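Local coordinates for CG4930 (Drosophila melanogaster, PDB 3ISM), which inhibits the nuclease EndoG of the fly, binding it as an elongated, largely helical protein, at residues C[23-28]-C[37-42]; C[73-78]-C[116-121]; C[94-99]-C[141-146]; C[156-159]-C[164-167]; C[318-321]-C[326-329]. The protein carries 1 engineered substitution. One frame throughout, in Å; residues are numbered along the deposited sequence.

Contacts 1 to 4 lie together on one side of the chain's centre, whereas contact 5 is on the opposite side, its centre 65 to 87 Å from theirs. Contact 4 is buried and aromatic; contacts 2 and 3 are partly buried; contacts 1 and 5 are at the surface. Contacts 1 and 2 are apolar, the first a leucine packed against a loop, the second a phenylalanine of helix 52-75 against helix 104-120. Contacts 3 and 5 are arginine–carboxylate salt bridges, each involving a loop that carries the sequence R-D-S and reaches the CG8862 chain. Contact 3 touches contact 1 through helices 81-102 and 32-43, and contact 4 through R142 and F167.

Contact 1: C[23-28]-C[37-42]; sequences NDYTIG and QKLIET
L39 is the one residue of 37-42 that meets the loop 23-28, and its two methyls divide the work. CD1 points into the angle between Y25 and I27, 3.8 Å from CG1 of I27 and close to CB of Y25. The same methyl rests 4.0 Å from the carbonyl O of T26. CD2 is turned the other way along the loop, approaching the Y25 ring at a slant and passing loosely by the carbonyl of D24. The leucine sets its CG anti to the carbonyl carbon (chi1 -64°), which aims the fork off helix 32-43 at the extended backbone of the loop. I27 answers with its CG1 branch, and the two side chains cross obliquely. Behind it, I27 is packed on P32, D35 and Y36 at the start of the same helix, so the loop folds back along the helix it leads into. L39 also touches T62, and Y25 packs on R61 and T62, which places the contact beside helix 52-75. R43 adds a cation-pi contact to Y25. One turn on from K38, T42 OG1 donates to the K38 carbonyl O at 2.7 Å, while its own backbone N reaches the same oxygen from the other face of the carbonyl. Between the two segments there is no hydrogen bond: the hydrocarbon contact is not directional, so the polar ties from R61 and R43 to the N23 and D24 carbonyls, and from D35 to G28 N, probably fix the loop's position along the helix.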
# COMPACT_ATOMS: atom_id res chain seq x y z
N ASN C 23 2.75 -35.47 23.14
CA ASN C 23 1.32 -35.71 23.17
C ASN C 23 0.72 -35.67 24.60
O ASN C 23 -0.35 -36.25 24.86
CB ASN C 23 0.98 -37.03 22.44
CG ASN C 23 1.58 -37.10 21.01
OD1 ASN C 23 2.22 -36.16 20.52
ND2 ASN C 23 1.36 -38.23 20.34
N ASP C 24 1.41 -34.99 25.52
CA ASP C 24 0.91 -34.76 26.87
C ASP C 24 0.59 -33.28 27.09
O ASP C 24 1.41 -32.40 26.84
CB ASP C 24 1.93 -35.22 27.93
CG ASP C 24 1.77 -36.69 28.29
OD1 ASP C 24 0.63 -37.17 28.44
OD2 ASP C 24 2.81 -37.37 28.44
N TYR C 25 -0.62 -33.02 27.56
CA TYR C 25 -1.07 -31.66 27.83
C TYR C 25 -1.42 -31.56 29.30
O TYR C 25 -2.58 -31.46 29.66
CB TYR C 25 -2.27 -31.30 26.97
CG TYR C 25 -1.96 -31.24 25.49
CD1 TYR C 25 -1.82 -30.01 24.85
CD2 TYR C 25 -1.83 -32.40 24.74
CE1 TYR C 25 -1.54 -29.95 23.50
CE2 TYR C 25 -1.54 -32.35 23.39
CZ TYR C 25 -1.40 -31.12 22.78
OH TYR C 25 -1.12 -31.07 21.43
N THR C 26 -0.39 -31.59 30.13
CA THR C 26 -0.55 -31.62 31.57
C THR C 26 -0.82 -30.23 32.15
O THR C 26 -0.03 -29.31 31.98
CB THR C 26 0.71 -32.19 32.22
OG1 THR C 26 1.00 -33.46 31.63
CG2 THR C 26 0.53 -32.36 33.72
N ILE C 27 -1.95 -30.10 32.83
CA ILE C 27 -2.22 -28.90 33.60
C ILE C 27 -2.35 -29.30 35.07
O ILE C 27 -3.33 -29.93 35.47
CB ILE C 27 -3.48 -28.15 33.10
CG1 ILE C 27 -3.27 -27.68 31.65
CG2 ILE C 27 -3.79 -26.96 34.02
CD1 ILE C 27 -4.51 -27.05 30.99
N GLY C 28 -1.34 -28.96 35.87
CA GLY C 28 -1.35 -29.29 37.30
C GLY C 28 -2.26 -28.36 38.10
O GLY C 28 -2.60 -27.26 37.65
N GLN C 37 -1.10 -21.50 30.06
CA GLN C 37 -0.45 -20.48 29.25
C GLN C 37 0.81 -21.00 28.53
O GLN C 37 1.11 -20.54 27.43
CB GLN C 37 -0.11 -19.24 30.09
CG GLN C 37 -1.33 -18.37 30.44
CD GLN C 37 -1.01 -17.18 31.35
OE1 GLN C 37 -0.24 -17.30 32.30
NE2 GLN C 37 -1.62 -16.03 31.07
N LYS C 38 1.52 -21.94 29.14
CA LYS C 38 2.76 -22.45 28.54
C LYS C 38 2.44 -23.33 27.34
O LYS C 38 3.14 -23.28 26.33
CB LYS C 38 3.62 -23.21 29.55
CG LYS C 38 5.04 -23.52 29.07
CD LYS C 38 5.77 -24.49 30.01
CE LYS C 38 7.02 -25.07 29.36
NZ LYS C 38 7.71 -26.05 30.25
N LEU C 39 1.38 -24.12 27.47
CA LEU C 39 0.91 -24.97 26.38
C LEU C 39 0.43 -24.15 25.17
O LEU C 39 0.79 -24.44 24.04
CB LEU C 39 -0.21 -25.89 26.87
CG LEU C 39 0.16 -26.93 27.93
CD1 LEU C 39 -1.11 -27.53 28.52
CD2 LEU C 39 1.11 -28.01 27.37
N ILE C 40 -0.39 -23.12 25.42
CA ILE C 40 -0.80 -22.18 24.36
C ILE C 40 0.41 -21.53 23.70
O ILE C 40 0.52 -21.50 22.47
CB ILE C 40 -1.74 -21.09 24.93
CG1 ILE C 40 -2.97 -21.74 25.57
CG2 ILE C 40 -2.14 -20.08 23.85
CD1 ILE C 40 -3.86 -22.50 24.54
N GLU C 41 1.33 -21.03 24.52
CA GLU C 41 2.47 -20.27 24.04
C GLU C 41 3.39 -21.09 23.15
O GLU C 41 3.90 -20.60 22.15
CB GLU C 41 3.24 -19.69 25.22
CG GLU C 41 4.54 -19.00 24.89
CD GLU C 41 5.44 -18.89 26.11
OE1 GLU C 41 4.91 -18.97 27.24
OE2 GLU C 41 6.67 -18.74 25.93
N THR C 42 3.57 -22.36 23.50
CA THR C 42 4.49 -23.25 22.77
C THR C 42 3.82 -24.10 21.67
O THR C 42 4.46 -24.43 20.67
CB THR C 42 5.22 -24.18 23.76
OG1 THR C 42 4.26 -24.90 24.54
CG2 THR C 42 6.10 -23.37 24.71

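Contact 2: C[73-78]-C[116-121]; sequences LLFDEA and DEVLKK
E117 lays its CG methylene over the F75 ring, 3.6 Å from the centroid and only 17° off the ring normal, a CH-pi contact. The closest ring atom is CZ, 3.5 Å from that CG, so the methylene is shifted toward the rim. At the edge of the ring, near its plane, CG2 of V118 comes within 4.0 Å of CZ. K121 comes in at a slant, its CD 3.7 Å from CD1 of F75. With its CG anti to the backbone N (chi1 -164°), the glutamate puts this methylene over the ring, and the bend at chi2 then turns the carboxylate, whose plane is 81° from that of the ring. On the opposite face L74 CB sits over the ring centre, so both faces of F75 meet aliphatic carbon. These residues join the C-terminal ends of helices 52-75 and 104-120, two members of an all-helical bundle of the kind found in the Ku C-terminal domain family. An alanine in place of F75 is likely to open a gap between the two helix ends and to strip the E117 methylene and the K121 chain of the surface they lie against. Farther out, W71 meets the F75 ring edge-to-face, and L114 and L123 also touch it. F126 packs on both L74 and V118, joining helix 124-132 to the contact. Toward solvent, K121 NZ makes a long salt bridge of 3.9 Å to OE2 of E117, and E77, which turns the chain with positive phi after helix 52-75, brings another carboxylate nearby.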
# COMPACT_ATOMS: atom_id res chain seq x y z
N LEU C 73 -11.35 -28.52 39.99
CA LEU C 73 -11.10 -27.48 40.99
C LEU C 73 -12.40 -27.06 41.68
O LEU C 73 -12.40 -26.75 42.86
CB LEU C 73 -10.41 -26.26 40.37
CG LEU C 73 -8.94 -26.49 40.02
CD1 LEU C 73 -8.48 -25.46 39.02
CD2 LEU C 73 -8.05 -26.48 41.26
N LEU C 74 -13.49 -27.08 40.92
CA LEU C 74 -14.79 -26.66 41.42
C LEU C 74 -15.54 -27.75 42.19
O LEU C 74 -16.22 -27.43 43.16
CB LEU C 74 -15.66 -26.16 40.26
CG LEU C 74 -15.26 -24.82 39.64
CD1 LEU C 74 -16.03 -24.55 38.34
CD2 LEU C 74 -15.47 -23.69 40.64
N PHE C 75 -15.41 -29.01 41.78
CA PHE C 75 -16.29 -30.07 42.29
C PHE C 75 -15.63 -31.24 43.03
O PHE C 75 -16.33 -31.99 43.71
CB PHE C 75 -17.19 -30.62 41.16
CG PHE C 75 -17.92 -29.55 40.38
CD1 PHE C 75 -18.81 -28.70 41.02
CD2 PHE C 75 -17.72 -29.40 39.02
CE1 PHE C 75 -19.48 -27.71 40.31
CE2 PHE C 75 -18.38 -28.40 38.30
CZ PHE C 75 -19.26 -27.57 38.95
N ASP C 76 -14.31 -31.41 42.89
CA ASP C 76 -13.58 -32.53 43.50
C ASP C 76 -13.70 -32.67 45.01
O ASP C 76 -13.52 -33.78 45.52
CB ASP C 76 -12.09 -32.49 43.15
CG ASP C 76 -11.71 -33.48 42.05
OD1 ASP C 76 -12.63 -34.12 41.49
OD2 ASP C 76 -10.49 -33.63 41.76
N GLU C 77 -13.96 -31.58 45.72
CA GLU C 77 -14.02 -31.60 47.20
C GLU C 77 -12.67 -31.85 47.90
O GLU C 77 -12.62 -32.09 49.10
CB GLU C 77 -15.09 -32.56 47.73
CG GLU C 77 -16.48 -32.35 47.11
CD GLU C 77 -17.63 -32.97 47.91
OE1 GLU C 77 -17.43 -34.01 48.57
OE2 GLU C 77 -18.74 -32.41 47.84
N ALA C 78 -11.58 -31.80 47.14
CA ALA C 78 -10.23 -31.76 47.70
C ALA C 78 -9.87 -30.29 47.94
O ALA C 78 -10.44 -29.40 47.30
CB ALA C 78 -9.23 -32.38 46.71
N ASP C 116 -24.94 -25.77 34.83
CA ASP C 116 -25.97 -26.65 35.34
C ASP C 116 -25.49 -27.40 36.58
O ASP C 116 -26.27 -27.60 37.51
CB ASP C 116 -26.47 -27.60 34.25
CG ASP C 116 -27.29 -26.86 33.19
OD1 ASP C 116 -27.45 -25.63 33.29
OD2 ASP C 116 -27.76 -27.52 32.25
N GLU C 117 -24.19 -27.75 36.59
CA GLU C 117 -23.56 -28.39 37.74
C GLU C 117 -23.37 -27.41 38.90
O GLU C 117 -23.55 -27.77 40.07
CB GLU C 117 -22.21 -29.01 37.34
CG GLU C 117 -21.66 -30.03 38.36
CD GLU C 117 -22.47 -31.33 38.48
OE1 GLU C 117 -23.24 -31.68 37.56
OE2 GLU C 117 -22.33 -32.02 39.50
N VAL C 118 -23.01 -26.18 38.57
CA VAL C 118 -22.88 -25.11 39.54
C VAL C 118 -24.19 -24.88 40.29
O VAL C 118 -24.20 -24.79 41.52
CB VAL C 118 -22.37 -23.81 38.86
CG1 VAL C 118 -22.70 -22.56 39.71
CG2 VAL C 118 -20.86 -23.91 38.62
N LEU C 119 -25.30 -24.86 39.55
CA LEU C 119 -26.62 -24.59 40.14
C LEU C 119 -27.18 -25.76 40.96
O LEU C 119 -27.76 -25.55 42.02
CB LEU C 119 -27.62 -24.18 39.05
CG LEU C 119 -27.25 -22.91 38.28
CD1 LEU C 119 -28.31 -22.60 37.23
CD2 LEU C 119 -27.06 -21.73 39.23
N LYS C 120 -27.00 -26.97 40.45
CA LYS C 120 -27.38 -28.21 41.14
C LYS C 120 -26.68 -28.33 42.50
O LYS C 120 -27.29 -28.73 43.49
CB LYS C 120 -27.01 -29.40 40.25
CG LYS C 120 -27.25 -30.76 40.86
CD LYS C 120 -26.22 -31.75 40.32
CE LYS C 120 -26.33 -33.10 41.00
NZ LYS C 120 -27.58 -33.80 40.60
N LYS C 121 -25.41 -27.96 42.54
CA LYS C 121 -24.61 -28.00 43.76
C LYS C 121 -24.78 -26.73 44.58
O LYS C 121 -24.18 -26.59 45.66
CB LYS C 121 -23.13 -28.23 43.41
CG LYS C 121 -22.92 -29.55 42.69
CD LYS C 121 -21.57 -30.15 42.98
CE LYS C 121 -21.50 -31.62 42.56
NZ LYS C 121 -22.40 -32.50 43.36

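Contact 3: C[94-99]-C[141-146]; sequences EYRGDA and SRDSDL
OD2 of D143 is gripped by both terminal nitrogens of R96: NH2 donates to it at 2.9 Å, and NH1 adds a weaker, more bent bond of 3.1 Å to the same oxygen. The oxygen lies in the guanidinium plane, yet NH2 meets it from 46° above the carboxylate plane, and the two flat groups stand 75° apart. R96 gets there by a fully stretched chain from CG to NE, its CG anti to the backbone N (chi1 -175°). The rest of the guanidinium is held by the same loop: NE donates to the G137 carbonyl and NH2 weakly to that of P138. OD1 of D143 takes the N-H of W140, which fixes the rotation of the carboxylate. Beside it S144 makes an ST turn, its OG accepting from L146 N, and also bonds to the C100 carbonyl. Around this joint E94, D98 and D145 form salt bridges with arginines of the CG8862 chain. The buried arginine of helix 81-102 thus directs NE and NH2, and NH1 weakly, at a carboxylate and carbonyls of one loop; its charge is probably balanced by D143, which is consistent with holding the loop beside residues that contact the CG8862 chain.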
# COMPACT_ATOMS: atom_id res chain seq x y z
N GLU C 94 -8.90 -17.05 31.44
CA GLU C 94 -7.84 -17.20 30.44
C GLU C 94 -8.26 -18.14 29.31
O GLU C 94 -8.10 -17.81 28.13
CB GLU C 94 -6.56 -17.72 31.10
CG GLU C 94 -5.34 -17.78 30.17
CD GLU C 94 -4.76 -16.42 29.84
OE1 GLU C 94 -4.89 -15.49 30.65
OE2 GLU C 94 -4.14 -16.30 28.76
N TYR C 95 -8.80 -19.30 29.68
CA TYR C 95 -9.23 -20.26 28.66
C TYR C 95 -10.31 -19.68 27.73
O TYR C 95 -10.17 -19.76 26.49
CB TYR C 95 -9.62 -21.61 29.27
CG TYR C 95 -10.49 -22.45 28.37
CD1 TYR C 95 -10.13 -22.71 27.05
CD2 TYR C 95 -11.69 -22.98 28.83
CE1 TYR C 95 -10.95 -23.45 26.22
CE2 TYR C 95 -12.50 -23.74 28.01
CZ TYR C 95 -12.12 -23.97 26.71
OH TYR C 95 -12.90 -24.73 25.88
N ARG C 96 -11.35 -19.07 28.30
CA ARG C 96 -12.41 -18.41 27.51
C ARG C 96 -11.87 -17.36 26.51
O ARG C 96 -12.35 -17.25 25.38
CB ARG C 96 -13.42 -17.73 28.44
CG ARG C 96 -14.61 -17.13 27.70
CD ARG C 96 -15.62 -16.52 28.66
NE ARG C 96 -16.89 -16.23 27.99
CZ ARG C 96 -17.11 -15.15 27.25
NH1 ARG C 96 -16.15 -14.24 27.08
NH2 ARG C 96 -18.29 -14.96 26.69
N GLY C 97 -10.88 -16.58 26.96
CA GLY C 97 -10.27 -15.55 26.13
C GLY C 97 -9.65 -16.14 24.87
O GLY C 97 -9.73 -15.55 23.80
N ASP C 98 -9.04 -17.31 25.01
CA ASP C 98 -8.51 -18.03 23.86
C ASP C 98 -9.60 -18.68 23.03
O ASP C 98 -9.55 -18.64 21.79
CB ASP C 98 -7.50 -19.09 24.32
CG ASP C 98 -6.22 -18.47 24.81
OD1 ASP C 98 -5.85 -17.40 24.29
OD2 ASP C 98 -5.58 -19.02 25.72
N ALA C 99 -10.58 -19.29 23.70
CA ALA C 99 -11.69 -19.94 22.99
C ALA C 99 -12.44 -18.99 22.05
O ALA C 99 -12.88 -19.40 20.97
CB ALA C 99 -12.64 -20.59 23.96
N SER C 141 -20.98 -11.92 19.94
CA SER C 141 -20.40 -10.77 19.23
C SER C 141 -19.75 -9.70 20.11
O SER C 141 -19.00 -8.85 19.62
CB SER C 141 -21.39 -10.14 18.24
OG SER C 141 -22.51 -9.62 18.91
N ARG C 142 -20.01 -9.74 21.41
CA ARG C 142 -19.39 -8.79 22.32
C ARG C 142 -17.90 -9.10 22.44
O ARG C 142 -17.09 -8.18 22.58
CB ARG C 142 -20.06 -8.85 23.70
CG ARG C 142 -19.74 -7.70 24.65
CD ARG C 142 -20.19 -6.35 24.15
NE ARG C 142 -21.61 -6.27 23.80
CZ ARG C 142 -22.58 -5.87 24.63
NH1 ARG C 142 -22.29 -5.52 25.88
NH2 ARG C 142 -23.83 -5.82 24.20
N ASP C 143 -17.54 -10.37 22.36
CA ASP C 143 -16.18 -10.80 22.65
C ASP C 143 -15.47 -11.64 21.58
O ASP C 143 -14.33 -12.04 21.78
CB ASP C 143 -16.17 -11.52 24.02
CG ASP C 143 -17.37 -12.47 24.20
OD1 ASP C 143 -17.70 -13.21 23.24
OD2 ASP C 143 -17.99 -12.48 25.29
N SER C 144 -16.12 -11.92 20.46
CA SER C 144 -15.51 -12.83 19.47
C SER C 144 -15.73 -12.41 18.01
O SER C 144 -16.84 -12.05 17.65
CB SER C 144 -16.03 -14.26 19.71
OG SER C 144 -15.62 -15.16 18.70
N ASP C 145 -14.68 -12.45 17.19
CA ASP C 145 -14.86 -12.12 15.76
C ASP C 145 -15.53 -13.25 14.95
O ASP C 145 -15.73 -13.13 13.73
CB ASP C 145 -13.57 -11.60 15.08
CG ASP C 145 -12.44 -12.65 14.99
OD1 ASP C 145 -12.60 -13.81 15.43
OD2 ASP C 145 -11.36 -12.27 14.48
N LEU C 146 -15.89 -14.32 15.63
CA LEU C 146 -16.64 -15.42 15.03
C LEU C 146 -18.13 -15.15 15.02
O LEU C 146 -18.90 -15.95 14.48
CB LEU C 146 -16.34 -16.73 15.75
CG LEU C 146 -14.98 -17.30 15.37
CD1 LEU C 146 -13.86 -16.86 16.31
CD2 LEU C 146 -15.08 -18.78 15.35

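Contact 4: C[156-159]-C[164-167]; sequences EFYA and TAPF
Y158 gives up the most surface here, lying against T164, A165 and F167 where the long irregular segment between helices 124-132 and 168-173 turns back on itself. Residues 156-158 have helical phi/psi, with A159 N bonded to E156 O, and the chain returns so that the CA atoms of Y158 and A165 are 5.2 Å apart. T164 turns its CB away and comes nearest through its N, 3.9 Å from Y158 O; no hydrogen bond joins the two segments. The contact is made by the Y158 side chain against the backbone and methyl of A165. CB of Y158 packs 3.5 Å from the backbone N of A165, and farther along the ring CD1 meets the A165 methyl at 3.8 Å. F167 then takes over, its CE1 3.8 Å from CE1 of Y158. The two ring planes are at 90°, but the approach is oblique, with centroids 5.7 Å apart. F167 reaches this spot with CG between its own N and carbonyl carbon (chi1 58°), a torsion that folds its ring back over A165. The alanine methyl therefore serves both aromatics, touching the tyrosine and sitting over the centre of one face of the phenylalanine. F157 supports the tyrosine from within its own segment, CD2 standing over the centre of the Y158 ring, while F157 itself packs on I111 and V112 of helix 104-120. F167 also meets the W140 ring and touches R142. At the far end of the tyrosine, the hydroxyl OH is hydrogen-bonded to the backbone N of G137.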
# COMPACT_ATOMS: atom_id res chain seq x y z
N GLU C 156 -30.21 -15.86 27.70
CA GLU C 156 -30.95 -16.91 28.39
C GLU C 156 -30.06 -17.75 29.30
O GLU C 156 -30.50 -18.31 30.31
CB GLU C 156 -31.63 -17.80 27.33
CG GLU C 156 -32.55 -17.06 26.33
CD GLU C 156 -31.81 -16.24 25.24
OE1 GLU C 156 -30.57 -16.33 25.11
OE2 GLU C 156 -32.50 -15.50 24.51
N PHE C 157 -28.79 -17.87 28.89
CA PHE C 157 -27.79 -18.60 29.67
C PHE C 157 -27.77 -18.09 31.11
O PHE C 157 -27.66 -18.86 32.06
CB PHE C 157 -26.40 -18.45 29.04
CG PHE C 157 -25.27 -18.99 29.92
CD1 PHE C 157 -24.88 -20.32 29.84
CD2 PHE C 157 -24.59 -18.15 30.79
CE1 PHE C 157 -23.85 -20.81 30.65
CE2 PHE C 157 -23.57 -18.64 31.61
CZ PHE C 157 -23.20 -19.96 31.53
N TYR C 158 -27.88 -16.77 31.25
CA TYR C 158 -27.64 -16.08 32.50
C TYR C 158 -28.90 -15.95 33.37
O TYR C 158 -28.80 -15.57 34.54
CB TYR C 158 -27.09 -14.68 32.20
CG TYR C 158 -25.68 -14.65 31.60
CD1 TYR C 158 -25.49 -14.53 30.22
CD2 TYR C 158 -24.56 -14.72 32.41
CE1 TYR C 158 -24.20 -14.49 29.67
CE2 TYR C 158 -23.28 -14.68 31.89
CZ TYR C 158 -23.10 -14.56 30.52
OH TYR C 158 -21.81 -14.53 30.02
N ALA C 159 -30.07 -16.24 32.80
CA ALA C 159 -31.35 -16.05 33.49
C ALA C 159 -31.68 -17.20 34.41
O ALA C 159 -32.67 -17.90 34.20
CB ALA C 159 -32.48 -15.85 32.48
N THR C 164 -29.57 -11.99 35.83
CA THR C 164 -29.76 -11.69 34.42
C THR C 164 -28.39 -11.35 33.82
O THR C 164 -27.42 -11.12 34.56
CB THR C 164 -30.77 -10.53 34.18
OG1 THR C 164 -30.34 -9.37 34.89
CG2 THR C 164 -32.19 -10.90 34.63
N ALA C 165 -28.29 -11.37 32.50
CA ALA C 165 -27.05 -11.00 31.83
C ALA C 165 -26.71 -9.54 32.15
O ALA C 165 -27.60 -8.69 32.10
CB ALA C 165 -27.20 -11.19 30.33
N PRO C 166 -25.44 -9.26 32.52
CA PRO C 166 -25.03 -7.87 32.80
C PRO C 166 -25.23 -6.96 31.59
O PRO C 166 -25.44 -5.75 31.75
CB PRO C 166 -23.54 -7.99 33.10
CG PRO C 166 -23.35 -9.39 33.50
CD PRO C 166 -24.32 -10.19 32.71
N PHE C 167 -25.19 -7.54 30.39
CA PHE C 167 -25.45 -6.81 29.16
C PHE C 167 -26.92 -6.73 28.74
O PHE C 167 -27.24 -6.17 27.68
CB PHE C 167 -24.64 -7.41 28.02
CG PHE C 167 -24.92 -8.86 27.76
CD1 PHE C 167 -24.02 -9.83 28.16
CD2 PHE C 167 -26.07 -9.26 27.09
CE1 PHE C 167 -24.27 -11.17 27.91
CE2 PHE C 167 -26.32 -10.60 26.84
CZ PHE C 167 -25.42 -11.56 27.24

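Contact 5: C[318-321]-C[326-329]; sequences KMEL and ARDS
E320 reaches across to R327 with its chain extended, CG anti to the backbone N (chi1 -157°), while R327 bends at chi3 to turn the side of its guanidinium toward the carboxylate. R327 grips side-on with two nitrogens, one to each oxygen: NH2 donates to OE1 of E320 at 2.9 Å, and NE donates to OE2, also at 2.9 Å. Both bonds are fairly straight. OE1 is met on its syn side, 25° out of the carboxylate plane, whereas NE comes to OE2 from farther above that plane; both oxygens stay close to the guanidinium plane, and the two flat groups are tilted 40° apart. The aliphatic part of the arginine runs beside the same carboxylate, with CD 3.6 Å from OE2. E320, with positive phi, is the C-prime residue of the Schellman motif that ends helix 309-317, and from this turn its side chain points toward the loop 326-329. The carbonyl of E320 is bound by K281 of helix 267-287. A glutamine here would probably lose the charge match with R327 and could accept with only one of its two side-chain atoms, leaving an arginine donor without its mate. D328 brings a second carboxylate, its OD1 5.0 Å from OE2 of E320, but that group is held by S324 OG and C325 N and packs on K281. F352 lies against both E320 and R327. Next to the arginine, the A326 carbonyl accepts a hydrogen bond from R134 of the CG8862 chain.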
# COMPACT_ATOMS: atom_id res chain seq x y z
N LYS C 318 28.61 36.10 -8.96
CA LYS C 318 28.43 36.02 -7.51
C LYS C 318 27.17 35.26 -7.11
O LYS C 318 27.21 34.42 -6.20
CB LYS C 318 28.42 37.42 -6.89
CG LYS C 318 28.20 37.45 -5.38
CD LYS C 318 28.67 38.78 -4.77
CE LYS C 318 27.67 39.92 -4.99
NZ LYS C 318 28.27 41.25 -4.68
N MET C 319 26.06 35.52 -7.80
CA MET C 319 24.79 34.86 -7.49
C MET C 319 24.54 33.59 -8.29
O MET C 319 23.42 33.06 -8.28
CB MET C 319 23.64 35.84 -7.65
CG MET C 319 23.82 37.10 -6.84
SD MET C 319 22.62 38.31 -7.37
CE MET C 319 22.52 39.34 -5.89
N GLU C 320 25.57 33.12 -8.99
CA GLU C 320 25.53 31.85 -9.73
C GLU C 320 24.36 31.80 -10.73
O GLU C 320 23.52 30.90 -10.68
CB GLU C 320 25.47 30.68 -8.74
CG GLU C 320 25.96 29.33 -9.27
CD GLU C 320 25.74 28.20 -8.26
OE1 GLU C 320 26.17 28.35 -7.09
OE2 GLU C 320 25.15 27.16 -8.65
N LEU C 321 24.31 32.78 -11.62
CA LEU C 321 23.18 32.89 -12.55
C LEU C 321 23.48 32.28 -13.92
O LEU C 321 22.84 32.61 -14.92
CB LEU C 321 22.68 34.33 -12.66
CG LEU C 321 22.17 34.89 -11.31
CD1 LEU C 321 21.57 36.28 -11.48
CD2 LEU C 321 21.16 33.92 -10.64
N ALA C 326 23.07 20.47 -11.36
CA ALA C 326 22.70 19.61 -10.22
C ALA C 326 22.71 20.34 -8.89
O ALA C 326 22.24 19.81 -7.88
CB ALA C 326 23.60 18.37 -10.15
N ARG C 327 23.25 21.55 -8.90
CA ARG C 327 23.28 22.38 -7.72
C ARG C 327 21.90 22.97 -7.49
O ARG C 327 21.51 23.20 -6.35
CB ARG C 327 24.33 23.48 -7.88
CG ARG C 327 25.77 22.96 -7.80
CD ARG C 327 26.81 24.02 -8.14
NE ARG C 327 26.77 25.19 -7.26
CZ ARG C 327 27.26 25.23 -6.03
NH1 ARG C 327 27.82 24.15 -5.48
NH2 ARG C 327 27.21 26.36 -5.33
N ASP C 328 21.17 23.19 -8.59
CA ASP C 328 19.90 23.92 -8.53
C ASP C 328 18.66 23.15 -9.00
O ASP C 328 17.53 23.57 -8.73
CB ASP C 328 20.01 25.29 -9.23
CG ASP C 328 20.29 25.18 -10.74
OD1 ASP C 328 21.45 24.94 -11.14
OD2 ASP C 328 19.33 25.36 -11.53
N SER C 329 18.87 22.02 -9.67
CA SER C 329 17.78 21.39 -10.43
C SER C 329 17.79 19.84 -10.44
O SER C 329 18.85 19.20 -10.40
CB SER C 329 17.80 21.93 -11.85
OG SER C 329 17.03 21.14 -12.73